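PDB 6YQ4: tannase from Fusobacterium nucleatum subsp. nucleatum ATCC 25586, which probably hydrolyses ester bonds of gallotannins as an alpha/beta-hydrolase-type tannase, providing detoxicant activity against these plant polyphenols. Local coordinates for residues 219-224 with 267-272; 274-279 with 289-294; 16-21 with 29-34. All coordinates share one frame; numbering follows the deposited sequence.

Contact 1 of 3, residues 219-224 with 267-272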
loop_
_atom_site.group_PDB
_atom_site.type_symbol
_atom_site.label_atom_id
_atom_site.label_comp_id
_atom_site.label_asym_id
_atom_site.label_seq_id
_atom_site.Cartn_x
_atom_site.Cartn_y
_atom_site.Cartn_z
ATOM N N TYR A 219 3.958 11.573 -11.374
ATOM C CA TYR A 219 3.406 12.672 -10.581
ATOM C C TYR A 219 3.508 14.001 -11.321
ATOM O O TYR A 219 2.615 14.846 -11.214
ATOM C CB TYR A 219 4.128 12.745 -9.242
ATOM C CG TYR A 219 3.395 13.529 -8.167
ATOM C CD1 TYR A 219 3.639 14.885 -7.994
ATOM C CD2 TYR A 219 2.443 12.924 -7.359
ATOM C CE1 TYR A 219 2.974 15.616 -7.001
ATOM C CE2 TYR A 219 1.773 13.639 -6.365
ATOM C CZ TYR A 219 2.053 14.994 -6.192
ATOM O OH TYR A 219 1.409 15.733 -5.221
ATOM N N GLU A 220 4.565 14.187 -12.101
ATOM C CA GLU A 220 4.727 15.398 -12.885
ATOM C C GLU A 220 3.939 15.354 -14.187
ATOM O O GLU A 220 3.469 16.391 -14.656
ATOM C CB GLU A 220 6.217 15.616 -13.147
ATOM C CG GLU A 220 6.986 15.897 -11.851
ATOM C CD GLU A 220 6.261 16.911 -10.972
ATOM O OE1 GLU A 220 6.199 16.701 -9.747
ATOM O OE2 GLU A 220 5.751 17.929 -11.507
ATOM N N TRP A 221 3.799 14.179 -14.796
ATOM C CA TRP A 221 2.843 14.031 -15.884
ATOM C C TRP A 221 1.456 14.515 -15.463
ATOM O O TRP A 221 0.854 15.368 -16.124
ATOM C CB TRP A 221 2.806 12.574 -16.342
ATOM C CG TRP A 221 1.764 12.352 -17.363
ATOM C CD1 TRP A 221 1.789 12.754 -18.660
ATOM C CD2 TRP A 221 0.514 11.701 -17.163
ATOM N NE1 TRP A 221 0.623 12.391 -19.294
ATOM C CE2 TRP A 221 -0.180 11.746 -18.391
ATOM C CE3 TRP A 221 -0.103 11.112 -16.057
ATOM C CZ2 TRP A 221 -1.445 11.196 -18.550
ATOM C CZ3 TRP A 221 -1.362 10.565 -16.224
ATOM C CH2 TRP A 221 -2.017 10.607 -17.460
ATOM N N MET A 222 0.956 14.020 -14.333
ATOM C CA MET A 222 -0.320 14.505 -13.812
ATOM C C MET A 222 -0.284 15.997 -13.443
ATOM O O MET A 222 -1.161 16.765 -13.851
ATOM C CB MET A 222 -0.728 13.668 -12.610
ATOM C CG MET A 222 -2.220 13.686 -12.364
ATOM S SD MET A 222 -2.878 12.127 -11.771
ATOM C CE MET A 222 -2.326 11.096 -13.090
ATOM N N TYR A 223 0.711 16.439 -12.670
ATOM C CA TYR A 223 0.587 17.716 -11.974
ATOM C C TYR A 223 1.515 18.818 -12.494
ATOM O O TYR A 223 1.668 19.853 -11.833
ATOM C CB TYR A 223 0.788 17.492 -10.473
ATOM C CG TYR A 223 -0.344 16.720 -9.874
ATOM C CD1 TYR A 223 -0.165 15.413 -9.444
ATOM C CD2 TYR A 223 -1.621 17.275 -9.783
ATOM C CE1 TYR A 223 -1.217 14.677 -8.928
ATOM C CE2 TYR A 223 -2.698 16.522 -9.275
ATOM C CZ TYR A 223 -2.476 15.233 -8.851
ATOM O OH TYR A 223 -3.503 14.485 -8.332
ATOM N N ASN A 224 2.133 18.633 -13.655
ATOM C CA ASN A 224 2.888 19.715 -14.269
ATOM C C ASN A 224 1.990 20.927 -14.498
ATOM O O ASN A 224 0.852 20.803 -14.963
ATOM C CB ASN A 224 3.480 19.247 -15.597
ATOM C CG ASN A 224 4.392 20.264 -16.217
ATOM O OD1 ASN A 224 4.093 20.815 -17.273
ATOM N ND2 ASN A 224 5.523 20.512 -15.575
ATOM N N LYS A 267 10.975 18.400 -16.990
ATOM C CA LYS A 267 11.779 17.280 -17.465
ATOM C C LYS A 267 11.188 15.947 -17.027
ATOM O O LYS A 267 11.146 14.997 -17.818
ATOM C CB LYS A 267 13.220 17.438 -16.976
ATOM C CG LYS A 267 14.285 16.562 -17.657
ATOM C CD LYS A 267 14.265 16.617 -19.191
ATOM C CE LYS A 267 14.954 17.853 -19.754
ATOM N NZ LYS A 267 14.677 17.994 -21.222
ATOM N N LEU A 268 10.699 15.863 -15.784
ATOM C CA LEU A 268 10.116 14.612 -15.299
ATOM C C LEU A 268 8.879 14.211 -16.093
ATOM O O LEU A 268 8.671 13.019 -16.360
ATOM C CB LEU A 268 9.755 14.733 -13.826
ATOM C CG LEU A 268 10.917 14.562 -12.861
ATOM C CD1 LEU A 268 10.533 14.997 -11.434
ATOM C CD2 LEU A 268 11.401 13.138 -12.922
ATOM N N LYS A 269 8.028 15.184 -16.447
ATOM C CA LYS A 269 6.841 14.874 -17.245
ATOM C C LYS A 269 7.233 14.222 -18.557
ATOM O O LYS A 269 6.708 13.167 -18.924
ATOM C CB LYS A 269 6.031 16.134 -17.521
ATOM C CG LYS A 269 4.754 15.826 -18.287
ATOM C CD LYS A 269 4.073 17.065 -18.810
ATOM C CE LYS A 269 2.651 16.764 -19.249
ATOM N NZ LYS A 269 1.922 17.957 -19.828
ATOM N N THR A 270 8.161 14.852 -19.271
ATOM C CA THR A 270 8.771 14.372 -20.502
ATOM C C THR A 270 9.121 12.885 -20.477
ATOM O O THR A 270 9.053 12.225 -21.517
ATOM C CB THR A 270 10.009 15.232 -20.772
ATOM O OG1 THR A 270 9.599 16.460 -21.376
ATOM C CG2 THR A 270 11.005 14.552 -21.659
ATOM N N LEU A 271 9.455 12.348 -19.292
ATOM C CA LEU A 271 9.959 10.984 -19.129
ATOM C C LEU A 271 8.872 9.925 -18.919
ATOM O O LEU A 271 9.155 8.731 -19.080
ATOM C CB LEU A 271 10.925 10.929 -17.945
ATOM C CG LEU A 271 12.410 11.190 -18.238
ATOM C CD1 LEU A 271 12.630 12.489 -18.987
ATOM C CD2 LEU A 271 13.183 11.194 -16.952
ATOM N N PHE A 272 7.657 10.309 -18.551
ATOM C CA PHE A 272 6.629 9.310 -18.268
ATOM C C PHE A 272 6.135 8.544 -19.510
ATOM O O PHE A 272 5.959 7.321 -19.429
ATOM C CB PHE A 272 5.450 9.976 -17.560
ATOM C CG PHE A 272 4.400 9.008 -17.075
ATOM C CD1 PHE A 272 4.713 8.029 -16.127
ATOM C CD2 PHE A 272 3.092 9.075 -17.572
ATOM C CE1 PHE A 272 3.730 7.136 -15.675
ATOM C CE2 PHE A 272 2.111 8.194 -17.119
ATOM C CZ PHE A 272 2.433 7.223 -16.171
HETATM O O HOH W 1 0.544 17.871 -17.147
#
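Trp221 and Phe272 form the tight part of a helix-helix crossing in which the C-terminal end of helix 212-223 meets helix 259-279. The local axes approach to 7.5 Å at a signed angle of -105°, and no direct hydrogen bond joins the two segments. Phe272 CD2 lies over one face of the indole, 3.5 Å from Trp221 CG and offset toward the rim; the five-membered ring of Trp221 and the Phe272 ring meet obliquely, planes 32° apart. Helix 298-316 and Ala450 of helix 450-461 also pack on both residues, while Trp221 NE1 donates to Gly295 O. Beside this aromatic pair Glu220 CG rests on Leu268 CB (3.6 Å); the Glu220 chain then bends at chi2 (-46°) and leads OE2 away to a hydrogen bond with Ser265 OG and a salt bridge with Arg349.

The looser side is that of Lys269 and Asn224, both partly exposed. Lys269 CG, anti to its backbone N, touches Trp221 CA at 3.6 Å. From there the extended chain passes Asn224 at about a right angle, Lys269 CD lying 3.9 Å from Asn224 CB. At its tip one water bridges the helices, donating to Trp221 O at 2.7 Å and accepting a weak bond from Lys269 NZ at 3.0 Å.

Contact 2 of 3, residues 274-279 with 289-294; sequences IYLNSL and LTLDKS
Asn277 pairs its side-chain amide with the backbone of Leu291, using both the donor and the acceptor of the group. Leu291 N donates to Asn277 OD1 at 3.0 Å with an N-H...O angle of 151°, and the donor lies in the carbonyl plane on a lone pair of OD1. In return Asn277 ND2 gives a nearly straight bond (173°) to Leu291 O, also 3.0 Å long. That acceptor is only 1° out of the amide plane, so the two bonds together fix the rotation of the carboxamide about its last torsion. Asn277 OD1 also comes 3.2 Å from Thr290 CA, a close packing contact beside the bonded N-H.

The pairing fastens the last turns of helix 259-279 to the irregular loop that leads on to helix 298-316, away from the magnesium site, where helices 212-223, 298-316 and 450-461 pack around the contact. Here an asparagine amide satisfies the N-H and C=O of one loop residue, pairing as a backbone edge would, although 289-294 is no strand. A second polar link runs through water: a single molecule donates to Leu276 O at 2.7 Å and to Leu289 O, supplying a partner to a carbonyl on each side. Thr290 N is hydrogen-bonded to Ser298 OG at the start of the following helix, and Leu289 has a backbone hydrogen bond with Leu281.

The remaining contact is mainly van der Waals packing. Leu276 sends CD2 against the loop backbone, 3.5 Å from Leu289 O and close to Thr290 CA, while Leu291 CD1 meets Leu276 CD2 at 4.0 Å. Phe299 and Ile454 from two other helices pack on Leu276 as well, and Trp221 lies against Leu291.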
loop_
_atom_site.group_PDB
_atom_site.type_symbol
_atom_site.label_atom_id
_atom_site.label_comp_id
_atom_site.label_asym_id
_atom_site.label_seq_id
_atom_site.Cartn_x
_atom_site.Cartn_y
_atom_site.Cartn_z
ATOM N N ILE A 274 7.725 7.551 -22.172
ATOM C CA ILE A 274 8.663 6.488 -22.513
ATOM C C ILE A 274 8.441 5.296 -21.596
ATOM O O ILE A 274 8.526 4.137 -22.023
ATOM C CB ILE A 274 10.120 6.986 -22.441
ATOM C CG1 ILE A 274 10.233 8.478 -22.826
ATOM C CG2 ILE A 274 10.999 6.108 -23.316
ATOM C CD1 ILE A 274 11.638 9.117 -22.633
ATOM N N TYR A 275 8.125 5.555 -20.327
ATOM C CA TYR A 275 7.969 4.444 -19.400
ATOM C C TYR A 275 6.619 3.766 -19.586
ATOM O O TYR A 275 6.546 2.542 -19.729
ATOM C CB TYR A 275 8.138 4.896 -17.956
ATOM C CG TYR A 275 7.614 3.853 -16.972
ATOM C CD1 TYR A 275 8.243 2.603 -16.837
ATOM C CD2 TYR A 275 6.470 4.101 -16.203
ATOM C CE1 TYR A 275 7.764 1.649 -15.942
ATOM C CE2 TYR A 275 5.975 3.157 -15.319
ATOM C CZ TYR A 275 6.620 1.939 -15.185
ATOM O OH TYR A 275 6.092 1.013 -14.314
ATOM N N LEU A 276 5.544 4.550 -19.594
ATOM C CA LEU A 276 4.218 3.971 -19.734
ATOM C C LEU A 276 4.094 3.135 -21.005
ATOM O O LEU A 276 3.547 2.028 -20.966
ATOM C CB LEU A 276 3.160 5.064 -19.708
ATOM C CG LEU A 276 1.783 4.403 -19.799
ATOM C CD1 LEU A 276 0.983 4.725 -18.543
ATOM C CD2 LEU A 276 1.033 4.799 -21.086
ATOM N N ASN A 277 4.632 3.617 -22.135
ATOM C CA ASN A 277 4.522 2.833 -23.366
ATOM C C ASN A 277 5.308 1.538 -23.290
ATOM O O ASN A 277 5.013 0.601 -24.038
ATOM C CB ASN A 277 4.995 3.631 -24.568
ATOM C CG ASN A 277 4.176 4.848 -24.784
ATOM O OD1 ASN A 277 3.049 4.918 -24.316
ATOM N ND2 ASN A 277 4.737 5.841 -25.471
ATOM N N SER A 278 6.329 1.478 -22.433
ATOM C CA SER A 278 7.153 0.276 -22.347
ATOM C C SER A 278 6.402 -0.882 -21.714
ATOM O O SER A 278 6.781 -2.034 -21.925
ATOM C CB SER A 278 8.425 0.548 -21.536
ATOM O OG SER A 278 8.107 0.697 -20.143
ATOM N N LEU A 279 5.374 -0.591 -20.920
ATOM C CA LEU A 279 4.609 -1.604 -20.212
ATOM C C LEU A 279 3.621 -2.329 -21.125
ATOM O O LEU A 279 3.261 -3.475 -20.831
ATOM C CB LEU A 279 3.861 -0.951 -19.031
ATOM C CG LEU A 279 4.628 -0.045 -18.040
ATOM C CD1 LEU A 279 3.704 0.729 -17.075
ATOM C CD2 LEU A 279 5.615 -0.874 -17.266
ATOM N N LEU A 289 -2.888 1.237 -24.195
ATOM C CA LEU A 289 -2.902 2.512 -23.510
ATOM C C LEU A 289 -1.513 3.116 -23.691
ATOM O O LEU A 289 -0.518 2.546 -23.238
ATOM C CB LEU A 289 -3.285 2.301 -22.044
ATOM C CG LEU A 289 -4.703 1.708 -21.894
ATOM C CD1 LEU A 289 -5.001 1.306 -20.490
ATOM C CD2 LEU A 289 -5.780 2.677 -22.366
ATOM N N THR A 290 -1.435 4.234 -24.406
ATOM C CA THR A 290 -0.166 4.868 -24.721
ATOM C C THR A 290 -0.248 6.377 -24.488
ATOM O O THR A 290 -1.314 6.941 -24.200
ATOM C CB THR A 290 0.242 4.586 -26.167
ATOM O OG1 THR A 290 -0.703 5.207 -27.051
ATOM C CG2 THR A 290 0.297 3.081 -26.418
ATOM N N LEU A 291 0.904 7.028 -24.639
ATOM C CA LEU A 291 1.021 8.473 -24.575
ATOM C C LEU A 291 1.959 8.936 -25.679
ATOM O O LEU A 291 2.996 8.303 -25.916
ATOM C CB LEU A 291 1.545 8.935 -23.201
ATOM C CG LEU A 291 0.594 8.723 -22.021
ATOM C CD1 LEU A 291 1.313 8.814 -20.656
ATOM C CD2 LEU A 291 -0.582 9.696 -22.104
ATOM N N ASP A 292 1.554 10.016 -26.366
ATOM C CA ASP A 292 2.398 10.811 -27.256
ATOM C C ASP A 292 3.518 11.512 -26.479
ATOM O O ASP A 292 3.543 11.542 -25.244
ATOM C CB ASP A 292 1.603 11.923 -27.957
ATOM C CG ASP A 292 0.402 11.417 -28.743
ATOM O OD1 ASP A 292 0.402 10.248 -29.197
ATOM O OD2 ASP A 292 -0.541 12.222 -28.933
ATOM N N LYS A 293 4.419 12.148 -27.239
ATOM C CA LYS A 293 5.514 12.899 -26.629
ATOM C C LYS A 293 5.013 14.153 -25.922
ATOM O O LYS A 293 5.635 14.603 -24.954
ATOM C CB LYS A 293 6.563 13.263 -27.687
ATOM C CG LYS A 293 7.379 12.072 -28.165
ATOM C CD LYS A 293 8.882 12.348 -28.127
ATOM C CE LYS A 293 9.673 11.184 -28.733
ATOM N NZ LYS A 293 10.661 11.642 -29.756
ATOM N N SER A 294 3.896 14.721 -26.390
ATOM C CA SER A 294 3.198 15.811 -25.720
ATOM C C SER A 294 2.481 15.376 -24.445
ATOM O O SER A 294 1.949 16.236 -23.736
ATOM C CB SER A 294 2.184 16.437 -26.679
ATOM O OG SER A 294 1.043 15.601 -26.829
HETATM O O HOH W 2 1.393 0.864 -22.014
#

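Contact 3 of 3, residues 16-21 with 29-34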
loop_
_atom_site.group_PDB
_atom_site.type_symbol
_atom_site.label_atom_id
_atom_site.label_comp_id
_atom_site.label_asym_id
_atom_site.label_seq_id
_atom_site.Cartn_x
_atom_site.Cartn_y
_atom_site.Cartn_z
ATOM N N ILE A 16 -5.597 -15.304 26.111
ATOM C CA ILE A 16 -6.430 -14.567 27.054
ATOM C C ILE A 16 -7.814 -14.406 26.441
ATOM O O ILE A 16 -7.945 -14.119 25.246
ATOM C CB ILE A 16 -5.832 -13.193 27.419
ATOM C CG1 ILE A 16 -4.425 -13.346 28.005
ATOM C CG2 ILE A 16 -6.732 -12.461 28.419
ATOM C CD1 ILE A 16 -3.668 -12.014 28.093
ATOM N N SER A 17 -8.847 -14.598 27.260
ATOM C CA SER A 17 -10.222 -14.361 26.837
ATOM C C SER A 17 -10.512 -12.869 26.904
ATOM O O SER A 17 -10.417 -12.261 27.978
ATOM C CB SER A 17 -11.199 -15.121 27.726
ATOM O OG SER A 17 -11.131 -16.507 27.482
ATOM N N LYS A 18 -10.869 -12.281 25.765
ATOM C CA LYS A 18 -11.195 -10.867 25.686
ATOM C C LYS A 18 -12.569 -10.714 25.041
ATOM O O LYS A 18 -13.203 -11.695 24.633
ATOM C CB LYS A 18 -10.109 -10.092 24.921
ATOM C CG LYS A 18 -8.755 -10.105 25.632
ATOM C CD LYS A 18 -7.662 -9.379 24.871
ATOM C CE LYS A 18 -6.448 -9.163 25.796
ATOM N NZ LYS A 18 -5.638 -7.931 25.471
ATOM N N GLU A 19 -13.046 -9.470 24.983
ATOM C CA GLU A 19 -14.356 -9.180 24.415
ATOM C C GLU A 19 -14.426 -7.702 24.073
ATOM O O GLU A 19 -13.610 -6.895 24.529
ATOM C CB GLU A 19 -15.495 -9.555 25.369
ATOM C CG GLU A 19 -15.411 -8.865 26.724
ATOM C CD GLU A 19 -16.608 -9.164 27.607
ATOM O OE1 GLU A 19 -17.487 -9.934 27.171
ATOM O OE2 GLU A 19 -16.675 -8.620 28.728
ATOM N N ILE A 20 -15.412 -7.362 23.246
ATOM C CA ILE A 20 -15.673 -5.977 22.883
ATOM C C ILE A 20 -17.106 -5.910 22.383
ATOM O O ILE A 20 -17.608 -6.854 21.767
ATOM C CB ILE A 20 -14.658 -5.459 21.830
ATOM C CG1 ILE A 20 -14.873 -3.971 21.556
ATOM C CG2 ILE A 20 -14.748 -6.254 20.531
ATOM C CD1 ILE A 20 -13.969 -3.430 20.508
ATOM N N LYS A 21 -17.774 -4.801 22.682
ATOM C CA LYS A 21 -19.138 -4.535 22.250
ATOM C C LYS A 21 -19.089 -3.390 21.250
ATOM O O LYS A 21 -18.531 -2.331 21.549
ATOM C CB LYS A 21 -20.038 -4.182 23.441
ATOM C CG LYS A 21 -19.875 -5.079 24.683
ATOM C CD LYS A 21 -18.741 -4.613 25.627
ATOM C CE LYS A 21 -18.043 -5.796 26.323
ATOM N NZ LYS A 21 -16.695 -5.444 26.889
ATOM N N TYR A 29 -13.634 -13.298 21.946
ATOM C CA TYR A 29 -12.572 -13.901 21.153
ATOM C C TYR A 29 -11.438 -14.322 22.080
ATOM O O TYR A 29 -11.373 -13.922 23.247
ATOM C CB TYR A 29 -12.065 -12.941 20.059
ATOM C CG TYR A 29 -11.529 -11.632 20.602
ATOM C CD1 TYR A 29 -10.170 -11.465 20.863
ATOM C CD2 TYR A 29 -12.386 -10.572 20.877
ATOM C CE1 TYR A 29 -9.683 -10.277 21.362
ATOM C CE2 TYR A 29 -11.908 -9.381 21.385
ATOM C CZ TYR A 29 -10.554 -9.238 21.626
ATOM O OH TYR A 29 -10.074 -8.052 22.139
ATOM N N ARG A 30 -10.547 -15.148 21.546
ATOM C CA ARG A 30 -9.350 -15.589 22.251
ATOM C C ARG A 30 -8.135 -14.922 21.622
ATOM O O ARG A 30 -7.894 -15.072 20.419
ATOM C CB ARG A 30 -9.208 -17.104 22.192
ATOM C CG ARG A 30 -10.130 -17.820 23.108
ATOM C CD ARG A 30 -9.887 -19.327 23.085
ATOM N NE ARG A 30 -11.040 -19.992 23.671
ATOM C CZ ARG A 30 -11.031 -21.228 24.144
ATOM N NH1 ARG A 30 -12.141 -21.728 24.673
ATOM N NH2 ARG A 30 -9.917 -21.953 24.083
ATOM N N ALA A 31 -7.361 -14.223 22.440
ATOM C CA ALA A 31 -6.230 -13.434 21.976
ATOM C C ALA A 31 -4.934 -14.189 22.227
ATOM O O ALA A 31 -4.671 -14.607 23.360
ATOM C CB ALA A 31 -6.191 -12.076 22.682
ATOM N N TYR A 32 -4.132 -14.356 21.171
ATOM C CA TYR A 32 -2.780 -14.917 21.246
ATOM C C TYR A 32 -1.799 -13.796 20.893
ATOM O O TYR A 32 -1.469 -13.573 19.732
ATOM C CB TYR A 32 -2.640 -16.100 20.318
ATOM C CG TYR A 32 -3.705 -17.149 20.519
ATOM C CD1 TYR A 32 -3.421 -18.332 21.210
ATOM C CD2 TYR A 32 -4.997 -16.970 20.014
ATOM C CE1 TYR A 32 -4.398 -19.314 21.391
ATOM C CE2 TYR A 32 -5.986 -17.946 20.212
ATOM C CZ TYR A 32 -5.674 -19.111 20.889
ATOM O OH TYR A 32 -6.648 -20.074 21.072
ATOM N N GLU A 33 -1.326 -13.084 21.904
ATOM C CA GLU A 33 -0.693 -11.802 21.662
ATOM C C GLU A 33 0.824 -11.919 21.594
ATOM O O GLU A 33 1.438 -12.693 22.334
ATOM C CB GLU A 33 -1.118 -10.795 22.727
ATOM C CG GLU A 33 -2.505 -10.232 22.463
ATOM C CD GLU A 33 -3.301 -9.970 23.732
ATOM O OE1 GLU A 33 -3.053 -10.649 24.761
ATOM O OE2 GLU A 33 -4.191 -9.091 23.687
ATOM N N ASN A 34 1.398 -11.162 20.660
ATOM C CA ASN A 34 2.834 -10.924 20.501
ATOM C C ASN A 34 3.637 -12.220 20.422
ATOM O O ASN A 34 4.575 -12.458 21.175
ATOM C CB ASN A 34 3.346 -9.987 21.597
ATOM C CG ASN A 34 2.491 -8.729 21.710
ATOM O OD1 ASN A 34 1.646 -8.607 22.603
ATOM N ND2 ASN A 34 2.656 -7.816 20.746
#
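Ile16 and Ala31 form a hydrogen-bonded antiparallel pair, as do Lys18 and Tyr29, with Ser17 and Arg30 a non-hydrogen-bonded pair between them. The strand axes make an angle of 123°, far from that of a straight antiparallel pair; within the two segments the bridges run from Ile16 to Lys18, and pairing goes on beyond them at Ile20 and Ile27. Ala31 N donates almost straight to Ile16 O (2.9 Å), and Ile16 N returns a bond to Ala31 O. Lys18 N reaches Tyr29 O at 3.0 Å, nearly along the C=O axis. The reverse bond, Tyr29 N to Lys18 O, is longer at 3.2 Å, with its donor 41° out of the carbonyl plane.

Ile16, Lys18, Tyr29 and Ala31 share one face of the sheet. Tyr29 CG sits between its backbone N and carbonyl carbon (chi1 59°), and one face of the ring lies under the backbone of Lys18, whose carbonyl carbon is offset toward the rim. Lys18 CB presses on Tyr29 CZ at 3.4 Å. The extended lysine chain continues past the methyl of Ala31, with Lys18 CD 3.8 Å from Ala31 CB, and meets Glu33 tip to tip. There Lys18 NZ forms a salt bridge of 2.6 Å to Glu33 OE2, on the syn lone pair, while Ile16 CD1 packs against Glu33 OE1. On the face of Ser17 and Arg30, Arg30 NE makes a salt bridge to Glu55 and its guanidinium a cation-pi contact with Phe58. This is a strongly twisted beta hairpin, whose strand 16-21 forms one edge of the main mixed sheet of an alpha/beta-hydrolase-like fold.

Overall arrangement
From the N terminus, contact 3 comes first: it closes the short hairpin turn between strands 16-21 and 26-36 at one edge of the main sheet. The chain then runs through most of the central sheet before helix 212-223. Contact 1 closes the excursion that follows, which includes the two-stranded sheet of 228-232 and 252-256, by bringing helix 259-279 back across helix 212-223. Contact 2 next closes the first part of the loop (280-288) that follows helix 259-279. The three loops follow in series, neither nested nor crossed. Contacts 1 and 2 touch, Phe272 CD2 lying 3.6 Å from Leu291 CD1, whereas contact 3 is about 49 and 51 Å from contacts 1 and 2, centre to centre, on the opposite side of the chain's centre.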